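Local coordinates for HDLP (histone deacetylase-like protein) (Aquifex aeolicus, PDB 1C3S) that binds a zinc ion and probably removes acetyl groups from amides, as a member of the histone deacetylase family, at residues Y91-S96 and N139-I144; H171-Q176 and A197-K202; L167-C172 and T257-E262. The protein carries 2 engineered substitutions. All coordinates share one frame; numbering follows the deposited sequence.

The three contacts surround one narrow channel that holds the inhibitor SHH, and all lie in loops, or at the start of a helix, of the parallel alpha/beta fold shared by deacetylases and arginase. Contact 3 forms the floor, where the hydroxamate meets zinc; contacts 1 and 2 each supply an aromatic wall, F141 and F198. Centres of contacts 1 and 2 are about 15 Å apart, yet they touch: N139 ND2 lies 3.1 Å from D173 OD1, a probable hydrogen bond, and G140 CA packs 3.3 Å from F198 CZ. Contacts 2 and 3, with centres about 13 Å apart, share H171 and C172. Contacts 1 and 3 do not touch, their nearest atoms being about 7 Å apart.

Contact 1: residues Y91-S96 and N139-I144; sequences YENPVS and NGFCYI. With SHH (octanedioic acid hydroxyamide phenylamide), chain C.
N93 and Y143 hold the loop 91-96 against a type I' beta turn, N139 to C142, in the wall of the deacetylase active-site channel. The tight part is here. N93 OD1 receives the F141 N-H at an N-to-O distance of 2.7 Å, the donor lying almost in line with the C=O bond (171°), while the ND2 end of the amide is hydrogen-bonded to N87 O; with both ends engaged, the group is fixed against turning over. Y143 brings its hydroxyl to the neighbouring carbonyl: OH donates to P94 O at 2.6 Å, in the carbonyl plane and on a lone pair (134°). The same ring takes N93 CB obliquely, 3.6 Å from Y143 CE2, and it also packs on side chains of helices 63-74 and 98-118; N93 and Y143 are both buried.

Toward the channel the fit slackens. Partly exposed E92 lays its extended chain across F141 at about a right angle, CG 3.9 Å from F141 CD2, and its OE1 takes only a weak bond from G140 N (3.3 Å). F141 CG stands anti to its own carbonyl carbon (chi1 -55°), which swings the ring back beside E92 and presents one face to the inhibitor. Over that face, near the rim, SHH C3 lies 3.5 Å from F141 CE1. An alanine in place of F141 is likely to open a gap in the channel wall, depriving both the inhibitor's alkyl chain and E92 CG of their aromatic neighbour. Farther out, exposed Y91 makes no contact with 139-144; its OH hydrogen-bonds to N20 O, and its ring meets the phenyl end of the inhibitor edge-on, CE2 lying 4.0 Å from SHH C14.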
loop_
_atom_site.group_PDB
_atom_site.type_symbol
_atom_site.label_atom_id
_atom_site.label_comp_id
_atom_site.label_asym_id
_atom_site.label_seq_id
_atom_site.Cartn_x
_atom_site.Cartn_y
_atom_site.Cartn_z
ATOM N N TYR A 91 2.216 -3.869 -20.863
ATOM C CA TYR A 91 1.218 -2.867 -20.572
ATOM C C TYR A 91 1.191 -2.638 -19.071
ATOM O O TYR A 91 1.100 -1.502 -18.597
ATOM C CB TYR A 91 -0.146 -3.388 -21.009
ATOM C CG TYR A 91 -1.304 -2.631 -20.418
ATOM C CD1 TYR A 91 -1.660 -1.378 -20.893
ATOM C CD2 TYR A 91 -2.023 -3.155 -19.353
ATOM C CE1 TYR A 91 -2.705 -0.663 -20.322
ATOM C CE2 TYR A 91 -3.071 -2.445 -18.774
ATOM C CZ TYR A 91 -3.403 -1.205 -19.267
ATOM O OH TYR A 91 -4.448 -0.515 -18.719
ATOM N N GLU A 92 1.263 -3.753 -18.349
ATOM C CA GLU A 92 1.214 -3.802 -16.891
ATOM C C GLU A 92 2.301 -2.964 -16.225
ATOM O O GLU A 92 2.030 -2.116 -15.372
ATOM C CB GLU A 92 1.336 -5.266 -16.447
ATOM C CG GLU A 92 0.828 -5.544 -15.050
ATOM C CD GLU A 92 0.766 -7.036 -14.717
ATOM O OE1 GLU A 92 1.825 -7.628 -14.388
ATOM O OE2 GLU A 92 -0.355 -7.612 -14.803
ATOM N N ASN A 93 3.537 -3.217 -16.638
ATOM C CA ASN A 93 4.708 -2.529 -16.112
ATOM C C ASN A 93 5.443 -1.985 -17.336
ATOM O O ASN A 93 6.454 -2.543 -17.759
ATOM C CB ASN A 93 5.583 -3.544 -15.380
ATOM C CG ASN A 93 4.763 -4.532 -14.574
ATOM O OD1 ASN A 93 3.972 -4.143 -13.727
ATOM N ND2 ASN A 93 4.946 -5.813 -14.844
ATOM N N PRO A 94 4.957 -0.873 -17.904
ATOM C CA PRO A 94 5.599 -0.309 -19.088
ATOM C C PRO A 94 6.890 0.396 -18.773
ATOM O O PRO A 94 7.328 0.467 -17.627
ATOM C CB PRO A 94 4.563 0.700 -19.606
ATOM C CG PRO A 94 3.303 0.347 -18.870
ATOM C CD PRO A 94 3.838 -0.011 -17.510
ATOM N N VAL A 95 7.473 0.923 -19.840
ATOM C CA VAL A 95 8.679 1.708 -19.787
ATOM C C VAL A 95 8.182 3.126 -19.496
ATOM O O VAL A 95 7.197 3.585 -20.091
ATOM C CB VAL A 95 9.391 1.674 -21.162
ATOM C CG1 VAL A 95 10.358 2.862 -21.316
ATOM C CG2 VAL A 95 10.138 0.370 -21.295
ATOM N N SER A 96 8.842 3.812 -18.574
ATOM C CA SER A 96 8.469 5.179 -18.244
ATOM C C SER A 96 9.511 5.694 -17.269
ATOM O O SER A 96 10.492 5.008 -16.980
ATOM C CB SER A 96 7.094 5.219 -17.572
ATOM O OG SER A 96 7.180 4.684 -16.274
ATOM N N ASN A 139 6.051 -6.688 -11.484
ATOM C CA ASN A 139 4.837 -7.439 -11.241
ATOM C C ASN A 139 3.724 -6.605 -10.629
ATOM O O ASN A 139 3.880 -6.045 -9.552
ATOM C CB ASN A 139 5.167 -8.640 -10.335
ATOM C CG ASN A 139 3.933 -9.404 -9.885
ATOM O OD1 ASN A 139 3.156 -9.918 -10.701
ATOM N ND2 ASN A 139 3.752 -9.491 -8.569
ATOM N N GLY A 140 2.607 -6.547 -11.344
ATOM C CA GLY A 140 1.435 -5.826 -10.904
ATOM C C GLY A 140 1.672 -4.359 -10.709
ATOM O O GLY A 140 1.361 -3.825 -9.639
ATOM N N PHE A 141 2.220 -3.713 -11.736
ATOM C CA PHE A 141 2.516 -2.276 -11.715
ATOM C C PHE A 141 3.757 -1.957 -10.894
ATOM O O PHE A 141 4.231 -0.816 -10.904
ATOM C CB PHE A 141 1.363 -1.478 -11.116
ATOM C CG PHE A 141 0.040 -1.716 -11.771
ATOM C CD1 PHE A 141 -1.114 -1.179 -11.212
ATOM C CD2 PHE A 141 -0.055 -2.434 -12.959
ATOM C CE1 PHE A 141 -2.335 -1.345 -11.820
ATOM C CE2 PHE A 141 -1.273 -2.613 -13.584
ATOM C CZ PHE A 141 -2.424 -2.064 -13.017
ATOM N N CYS A 142 4.286 -2.946 -10.182
ATOM C CA CYS A 142 5.466 -2.707 -9.358
ATOM C C CYS A 142 6.768 -3.154 -9.992
ATOM O O CYS A 142 6.813 -4.168 -10.668
ATOM C CB CYS A 142 5.293 -3.388 -8.001
ATOM S SG CYS A 142 3.750 -2.942 -7.242
ATOM N N TYR A 143 7.821 -2.373 -9.761
ATOM C CA TYR A 143 9.158 -2.652 -10.283
ATOM C C TYR A 143 10.098 -2.900 -9.101
ATOM O O TYR A 143 10.968 -3.777 -9.145
ATOM C CB TYR A 143 9.697 -1.472 -11.099
ATOM C CG TYR A 143 8.802 -0.988 -12.214
ATOM C CD1 TYR A 143 7.803 -0.050 -11.975
ATOM C CD2 TYR A 143 8.930 -1.499 -13.501
ATOM C CE1 TYR A 143 6.951 0.361 -12.991
ATOM C CE2 TYR A 143 8.085 -1.095 -14.519
ATOM C CZ TYR A 143 7.102 -0.171 -14.256
ATOM O OH TYR A 143 6.261 0.217 -15.258
ATOM N N ILE A 144 9.918 -2.105 -8.051
ATOM C CA ILE A 144 10.729 -2.233 -6.849
ATOM C C ILE A 144 9.785 -2.475 -5.693
ATOM O O ILE A 144 8.709 -1.872 -5.634
ATOM C CB ILE A 144 11.573 -0.959 -6.597
ATOM C CG1 ILE A 144 12.512 -0.738 -7.795
ATOM C CG2 ILE A 144 12.392 -1.111 -5.307
ATOM C CD1 ILE A 144 13.463 0.452 -7.680
HETATM O O1 SHH C . -2.466 -3.867 -4.829
HETATM O O2 SHH C . -3.304 -2.478 -7.110
HETATM N N1 SHH C . -2.011 -4.035 -6.148
HETATM C C1 SHH C . -2.770 -3.555 -7.183
HETATM C C2 SHH C . -3.051 -4.472 -8.271
HETATM C C3 SHH C . -2.433 -4.075 -9.604
HETATM C C4 SHH C . -2.734 -5.101 -10.674
HETATM C C5 SHH C . -4.002 -4.716 -11.397
HETATM C C6 SHH C . -3.861 -5.345 -12.767
HETATM C C7 SHH C . -5.211 -5.552 -13.417
HETATM C C8 SHH C . -5.362 -4.616 -14.580
HETATM O O3 SHH C . -4.617 -4.571 -15.547
HETATM N N2 SHH C . -6.452 -3.835 -14.446
HETATM C C9 SHH C . -6.903 -2.577 -15.152
HETATM C C10 SHH C . -8.173 -2.041 -14.737
HETATM C C11 SHH C . -8.700 -0.825 -15.369
HETATM C C12 SHH C . -7.991 -0.157 -16.409
HETATM C C13 SHH C . -6.704 -0.734 -16.831
HETATM C C14 SHH C . -6.133 -1.947 -16.199
#

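Contact 2: residues H171-Q176 and A197-K202; sequences HCDGVQ and AFPFEK. With SHH (octanedioic acid hydroxyamide phenylamide), chain C.
Beside the zinc site of the deacetylase fold, the turn that leads into helix 173-179 is packed against a loop that forms part of the channel wall, H171 and D173 meeting P199 and K202. C172 is the N-cap and the centre of an inverse gamma turn, with H171 and D173 on either side of it in sequence, both facing the loop. P199, preceded by a cis peptide bond, is the wedge: its CD rests 3.9 Å from H171 CB, and its CB lies 3.5 Å from D173 OD1. The K202 chain passes the H171 side chain at a slant and runs out fully extended, its CD touching D173 CB at 3.8 Å.

On the channel side F198 is sandwiched. P199 CB sits over the centre of one ring face, 4.2 Å above it, and SHH C4 lies 3.6 Å above the opposite face, displaced toward the rim; the ring also meets H132 edge-to-face. One water ties the backbones together, accepting from H171 N at 3.1 Å and donating to F198 O at 2.7 Å.

With chi1 at 55°, the D173 carboxylate is turned to where two outside donors share it, N139 at OD1 and H132 at OD2; NE2 of that histidine is hydrogen-bonded to the inhibitor. K202 NZ, 5.1 Å from D173 OD1, makes its salt bridge with E177. With no direct hydrogen bond across the segments, the contact is held by van der Waals packing and that water, while OD2 of D173 is directed at H132; this is consistent with a second-shell aspartate that orients an active-site histidine.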
loop_
_atom_site.group_PDB
_atom_site.type_symbol
_atom_site.label_atom_id
_atom_site.label_comp_id
_atom_site.label_asym_id
_atom_site.label_seq_id
_atom_site.Cartn_x
_atom_site.Cartn_y
_atom_site.Cartn_z
ATOM N N HIS A 171 -3.336 -9.265 -2.647
ATOM C CA HIS A 171 -2.280 -10.011 -1.974
ATOM C C HIS A 171 -0.909 -9.475 -2.337
ATOM O O HIS A 171 -0.609 -9.212 -3.490
ATOM C CB HIS A 171 -2.371 -11.484 -2.373
ATOM C CG HIS A 171 -1.197 -12.316 -1.951
ATOM N ND1 HIS A 171 -0.833 -12.484 -0.631
ATOM C CD2 HIS A 171 -0.340 -13.074 -2.673
ATOM C CE1 HIS A 171 0.196 -13.307 -0.560
ATOM N NE2 HIS A 171 0.511 -13.680 -1.785
ATOM N N CYS A 172 -0.066 -9.326 -1.335
ATOM C CA CYS A 172 1.282 -8.835 -1.515
ATOM C C CYS A 172 2.194 -9.983 -1.876
ATOM O O CYS A 172 3.156 -10.240 -1.163
ATOM C CB CYS A 172 1.741 -8.216 -0.196
ATOM S SG CYS A 172 1.478 -9.327 1.231
ATOM N N ASP A 173 1.915 -10.675 -2.972
ATOM C CA ASP A 173 2.741 -11.827 -3.381
ATOM C C ASP A 173 4.248 -11.581 -3.411
ATOM O O ASP A 173 5.040 -12.521 -3.245
ATOM C CB ASP A 173 2.311 -12.347 -4.749
ATOM C CG ASP A 173 2.321 -11.263 -5.815
ATOM O OD1 ASP A 173 2.231 -11.634 -7.014
ATOM O OD2 ASP A 173 2.401 -10.057 -5.454
ATOM N N GLY A 174 4.648 -10.333 -3.635
ATOM C CA GLY A 174 6.064 -10.020 -3.652
ATOM C C GLY A 174 6.635 -10.111 -2.256
ATOM O O GLY A 174 7.718 -10.647 -2.050
ATOM N N VAL A 175 5.891 -9.594 -1.284
ATOM C CA VAL A 175 6.327 -9.603 0.104
ATOM C C VAL A 175 6.303 -11.026 0.631
ATOM O O VAL A 175 7.160 -11.423 1.416
ATOM C CB VAL A 175 5.418 -8.725 0.980
ATOM C CG1 VAL A 175 6.011 -8.585 2.380
ATOM C CG2 VAL A 175 5.228 -7.356 0.326
ATOM N N GLN A 176 5.328 -11.800 0.179
ATOM C CA GLN A 176 5.218 -13.189 0.604
ATOM C C GLN A 176 6.405 -14.044 0.163
ATOM O O GLN A 176 7.045 -14.696 0.981
ATOM C CB GLN A 176 3.925 -13.810 0.078
ATOM C CG GLN A 176 3.819 -15.287 0.401
ATOM C CD GLN A 176 2.457 -15.860 0.096
ATOM O OE1 GLN A 176 1.467 -15.482 0.719
ATOM N NE2 GLN A 176 2.396 -16.779 -0.866
ATOM N N ALA A 197 -9.211 -12.422 -8.342
ATOM C CA ALA A 197 -8.453 -11.181 -8.512
ATOM C C ALA A 197 -6.944 -11.321 -8.529
ATOM O O ALA A 197 -6.388 -12.250 -7.963
ATOM C CB ALA A 197 -8.852 -10.171 -7.423
ATOM N N PHE A 198 -6.294 -10.360 -9.181
ATOM C CA PHE A 198 -4.840 -10.298 -9.258
ATOM C C PHE A 198 -4.315 -10.408 -7.822
ATOM O O PHE A 198 -4.858 -9.792 -6.922
ATOM C CB PHE A 198 -4.407 -8.948 -9.841
ATOM C CG PHE A 198 -2.931 -8.846 -10.097
ATOM C CD1 PHE A 198 -2.380 -9.361 -11.261
ATOM C CD2 PHE A 198 -2.085 -8.272 -9.154
ATOM C CE1 PHE A 198 -1.011 -9.311 -11.496
ATOM C CE2 PHE A 198 -0.696 -8.218 -9.379
ATOM C CZ PHE A 198 -0.169 -8.742 -10.558
ATOM N N PRO A 199 -3.211 -11.140 -7.605
ATOM C CA PRO A 199 -2.372 -11.886 -8.549
ATOM C C PRO A 199 -2.932 -13.150 -9.216
ATOM O O PRO A 199 -2.374 -13.591 -10.223
ATOM C CB PRO A 199 -1.133 -12.179 -7.706
ATOM C CG PRO A 199 -1.729 -12.445 -6.386
ATOM C CD PRO A 199 -2.624 -11.228 -6.255
ATOM N N PHE A 200 -4.008 -13.722 -8.670
ATOM C CA PHE A 200 -4.630 -14.953 -9.190
ATOM C C PHE A 200 -3.840 -16.241 -8.893
ATOM O O PHE A 200 -4.420 -17.300 -8.638
ATOM C CB PHE A 200 -4.842 -14.902 -10.709
ATOM C CG PHE A 200 -5.787 -13.834 -11.166
ATOM C CD1 PHE A 200 -5.310 -12.674 -11.750
ATOM C CD2 PHE A 200 -7.152 -13.985 -11.005
ATOM C CE1 PHE A 200 -6.169 -11.691 -12.161
ATOM C CE2 PHE A 200 -8.030 -12.991 -11.417
ATOM C CZ PHE A 200 -7.539 -11.846 -11.994
ATOM N N GLU A 201 -2.518 -16.147 -8.934
ATOM C CA GLU A 201 -1.660 -17.297 -8.702
ATOM C C GLU A 201 -1.254 -17.542 -7.251
ATOM O O GLU A 201 -0.766 -18.627 -6.914
ATOM C CB GLU A 201 -0.409 -17.159 -9.558
ATOM C CG GLU A 201 -0.710 -17.174 -11.049
ATOM C CD GLU A 201 0.494 -16.799 -11.888
ATOM O OE1 GLU A 201 1.517 -17.504 -11.818
ATOM O OE2 GLU A 201 0.412 -15.790 -12.619
ATOM N N LYS A 202 -1.449 -16.545 -6.395
ATOM C CA LYS A 202 -1.061 -16.673 -4.998
ATOM C C LYS A 202 -2.014 -15.870 -4.138
ATOM O O LYS A 202 -2.826 -15.112 -4.645
ATOM C CB LYS A 202 0.365 -16.148 -4.811
ATOM C CG LYS A 202 1.381 -16.716 -5.784
ATOM C CD LYS A 202 2.731 -16.017 -5.640
ATOM C CE LYS A 202 3.754 -16.485 -6.692
ATOM N NZ LYS A 202 5.107 -15.849 -6.542
HETATM O O1 SHH C . -2.466 -3.867 -4.829
HETATM O O2 SHH C . -3.304 -2.478 -7.110
HETATM N N1 SHH C . -2.011 -4.035 -6.148
HETATM C C1 SHH C . -2.770 -3.555 -7.183
HETATM C C2 SHH C . -3.051 -4.472 -8.271
HETATM C C3 SHH C . -2.433 -4.075 -9.604
HETATM C C4 SHH C . -2.734 -5.101 -10.674
HETATM C C5 SHH C . -4.002 -4.716 -11.397
HETATM C C6 SHH C . -3.861 -5.345 -12.767
HETATM C C7 SHH C . -5.211 -5.552 -13.417
HETATM C C8 SHH C . -5.362 -4.616 -14.580
HETATM O O3 SHH C . -4.617 -4.571 -15.547
HETATM N N2 SHH C . -6.452 -3.835 -14.446
HETATM C C9 SHH C . -6.903 -2.577 -15.152
HETATM C C10 SHH C . -8.173 -2.041 -14.737
HETATM C C11 SHH C . -8.700 -0.825 -15.369
HETATM C C12 SHH C . -7.991 -0.157 -16.409
HETATM C C13 SHH C . -6.704 -0.734 -16.831
HETATM C C14 SHH C . -6.133 -1.947 -16.199
HETATM O O HOH W 1 -5.392 -10.778 -4.455
#

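Contact 3: residues L167-C172 and T257-E262; sequences LDAHHC and TDPLLE. With ZN (zinc ion), chain B; SHH (octanedioic acid hydroxyamide phenylamide), chain C.
D258 reaches across to A169 and, together with P259, joins two loops that follow the parallel strands 162-166 and 250-254, the place where this arginase-like deacetylase fold holds its zinc. D258 has the largest buried area here, and its carboxylate divides its work. OD1 accepts the A169 N-H at an N-to-O distance of 2.8 Å, met on the syn side and 19° out of the carboxylate plane, while OD2 binds zinc at 1.9 Å. CG lies between the backbone N and the carbonyl carbon (chi1 56°), facing the carboxylate toward A169 and the metal; the backbone bond then limits its rotation. Behind it P259, in the type I turn T257 to L260, sets CB 4.2 Å from A169 CB, an apolar backing to the polar site.

D168 OD2 (1.9 Å) and H170 ND1 (2.2 Å) also bind the zinc, and the hydroxamate O1 of SHH is a fourth ligand at 1.8 Å. The two carboxylate planes stand 76° apart, and D168 OD2 and D258 OD2, 3.0 Å from each other, share a cation that probably offsets their repulsion. D168 is itself braced: G295 N and Q254 NE2 hydrogen-bond to its OD1, and in an Asx turn the H170 N-H meets the anti lone pair of OD2. Over the centre of the H170 ring, 3.4 Å above its plane, lies SHH C2.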
loop_
_atom_site.group_PDB
_atom_site.type_symbol
_atom_site.label_atom_id
_atom_site.label_comp_id
_atom_site.label_asym_id
_atom_site.label_seq_id
_atom_site.Cartn_x
_atom_site.Cartn_y
_atom_site.Cartn_z
ATOM N N LEU A 167 -3.160 -4.157 4.082
ATOM C CA LEU A 167 -4.609 -4.040 4.019
ATOM C C LEU A 167 -5.041 -3.646 2.619
ATOM O O LEU A 167 -6.191 -3.322 2.387
ATOM C CB LEU A 167 -5.125 -3.015 5.027
ATOM C CG LEU A 167 -4.648 -3.152 6.475
ATOM C CD1 LEU A 167 -5.333 -2.076 7.315
ATOM C CD2 LEU A 167 -4.938 -4.528 7.012
ATOM N N ASP A 168 -4.096 -3.684 1.691
ATOM C CA ASP A 168 -4.374 -3.366 0.309
ATOM C C ASP A 168 -5.303 -4.460 -0.174
ATOM O O ASP A 168 -5.174 -5.610 0.239
ATOM C CB ASP A 168 -3.102 -3.437 -0.505
ATOM C CG ASP A 168 -3.262 -2.840 -1.861
ATOM O OD1 ASP A 168 -2.951 -1.639 -1.987
ATOM O OD2 ASP A 168 -3.712 -3.555 -2.780
ATOM N N ALA A 169 -6.210 -4.103 -1.069
ATOM C CA ALA A 169 -7.180 -5.030 -1.622
ATOM C C ALA A 169 -6.584 -6.244 -2.322
ATOM O O ALA A 169 -7.305 -7.212 -2.572
ATOM C CB ALA A 169 -8.105 -4.292 -2.573
ATOM N N HIS A 170 -5.290 -6.207 -2.645
ATOM C CA HIS A 170 -4.654 -7.351 -3.311
ATOM C C HIS A 170 -3.518 -7.954 -2.492
ATOM O O HIS A 170 -2.815 -7.248 -1.772
ATOM C CB HIS A 170 -4.055 -6.965 -4.666
ATOM C CG HIS A 170 -4.959 -6.159 -5.526
ATOM N ND1 HIS A 170 -5.351 -4.896 -5.166
ATOM C CD2 HIS A 170 -5.494 -6.467 -6.728
ATOM C CE1 HIS A 170 -6.108 -4.466 -6.151
ATOM N NE2 HIS A 170 -6.224 -5.382 -7.122
ATOM N N HIS A 171 -3.336 -9.265 -2.647
ATOM C CA HIS A 171 -2.280 -10.011 -1.974
ATOM C C HIS A 171 -0.909 -9.475 -2.337
ATOM O O HIS A 171 -0.609 -9.212 -3.490
ATOM C CB HIS A 171 -2.371 -11.484 -2.373
ATOM C CG HIS A 171 -1.197 -12.316 -1.951
ATOM N ND1 HIS A 171 -0.833 -12.484 -0.631
ATOM C CD2 HIS A 171 -0.340 -13.074 -2.673
ATOM C CE1 HIS A 171 0.196 -13.307 -0.560
ATOM N NE2 HIS A 171 0.511 -13.680 -1.785
ATOM N N CYS A 172 -0.066 -9.326 -1.335
ATOM C CA CYS A 172 1.282 -8.835 -1.515
ATOM C C CYS A 172 2.194 -9.983 -1.876
ATOM O O CYS A 172 3.156 -10.240 -1.163
ATOM C CB CYS A 172 1.741 -8.216 -0.196
ATOM S SG CYS A 172 1.478 -9.327 1.231
ATOM N N THR A 257 -5.652 2.276 -0.596
ATOM C CA THR A 257 -7.036 2.719 -0.506
ATOM C C THR A 257 -7.889 2.020 -1.541
ATOM O O THR A 257 -9.060 2.373 -1.728
ATOM C CB THR A 257 -7.180 4.242 -0.742
ATOM O OG1 THR A 257 -6.747 4.565 -2.073
ATOM C CG2 THR A 257 -6.343 5.033 0.271
ATOM N N ASP A 258 -7.335 1.024 -2.223
ATOM C CA ASP A 258 -8.153 0.379 -3.225
ATOM C C ASP A 258 -9.251 -0.525 -2.676
ATOM O O ASP A 258 -10.110 -0.958 -3.441
ATOM C CB ASP A 258 -7.317 -0.356 -4.286
ATOM C CG ASP A 258 -6.372 -1.365 -3.698
ATOM O OD1 ASP A 258 -6.604 -1.776 -2.539
ATOM O OD2 ASP A 258 -5.417 -1.765 -4.411
ATOM N N PRO A 259 -9.233 -0.852 -1.362
ATOM C CA PRO A 259 -10.321 -1.707 -0.870
ATOM C C PRO A 259 -11.634 -0.911 -0.831
ATOM O O PRO A 259 -12.717 -1.487 -0.763
ATOM C CB PRO A 259 -9.838 -2.101 0.522
ATOM C CG PRO A 259 -9.134 -0.869 0.950
ATOM C CD PRO A 259 -8.263 -0.625 -0.274
ATOM N N LEU A 260 -11.523 0.416 -0.896
ATOM C CA LEU A 260 -12.684 1.306 -0.874
ATOM C C LEU A 260 -13.664 1.137 -2.031
ATOM O O LEU A 260 -13.262 0.956 -3.184
ATOM C CB LEU A 260 -12.225 2.773 -0.832
ATOM C CG LEU A 260 -11.479 3.252 0.414
ATOM C CD1 LEU A 260 -11.023 4.674 0.220
ATOM C CD2 LEU A 260 -12.388 3.135 1.634
ATOM N N LEU A 261 -14.951 1.243 -1.702
ATOM C CA LEU A 261 -16.071 1.129 -2.648
ATOM C C LEU A 261 -15.934 1.784 -4.028
ATOM O O LEU A 261 -16.278 1.167 -5.038
ATOM C CB LEU A 261 -17.344 1.673 -2.001
ATOM C CG LEU A 261 -18.572 1.763 -2.914
ATOM C CD1 LEU A 261 -18.969 0.376 -3.331
ATOM C CD2 LEU A 261 -19.727 2.452 -2.198
ATOM N N GLU A 262 -15.468 3.032 -4.078
ATOM C CA GLU A 262 -15.321 3.750 -5.346
ATOM C C GLU A 262 -14.177 3.309 -6.259
ATOM O O GLU A 262 -14.146 3.674 -7.444
ATOM C CB GLU A 262 -15.153 5.246 -5.099
ATOM C CG GLU A 262 -16.344 5.950 -4.491
ATOM C CD GLU A 262 -16.504 5.681 -3.023
ATOM O OE1 GLU A 262 -15.688 4.928 -2.453
ATOM O OE2 GLU A 262 -17.449 6.238 -2.432
HETATM ZN ZN ZN B . -4.160 -3.181 -4.616
HETATM O O1 SHH C . -2.466 -3.867 -4.829
HETATM O O2 SHH C . -3.304 -2.478 -7.110
HETATM N N1 SHH C . -2.011 -4.035 -6.148
HETATM C C1 SHH C . -2.770 -3.555 -7.183
HETATM C C2 SHH C . -3.051 -4.472 -8.271
HETATM C C3 SHH C . -2.433 -4.075 -9.604
HETATM C C4 SHH C . -2.734 -5.101 -10.674
HETATM C C5 SHH C . -4.002 -4.716 -11.397
HETATM C C6 SHH C . -3.861 -5.345 -12.767
HETATM C C7 SHH C . -5.211 -5.552 -13.417
HETATM C C8 SHH C . -5.362 -4.616 -14.580
HETATM O O3 SHH C . -4.617 -4.571 -15.547
HETATM N N2 SHH C . -6.452 -3.835 -14.446
HETATM C C9 SHH C . -6.903 -2.577 -15.152
HETATM C C10 SHH C . -8.173 -2.041 -14.737
HETATM C C11 SHH C . -8.700 -0.825 -15.369
HETATM C C12 SHH C . -7.991 -0.157 -16.409
HETATM C C13 SHH C . -6.704 -0.734 -16.831
HETATM C C14 SHH C . -6.133 -1.947 -16.199
#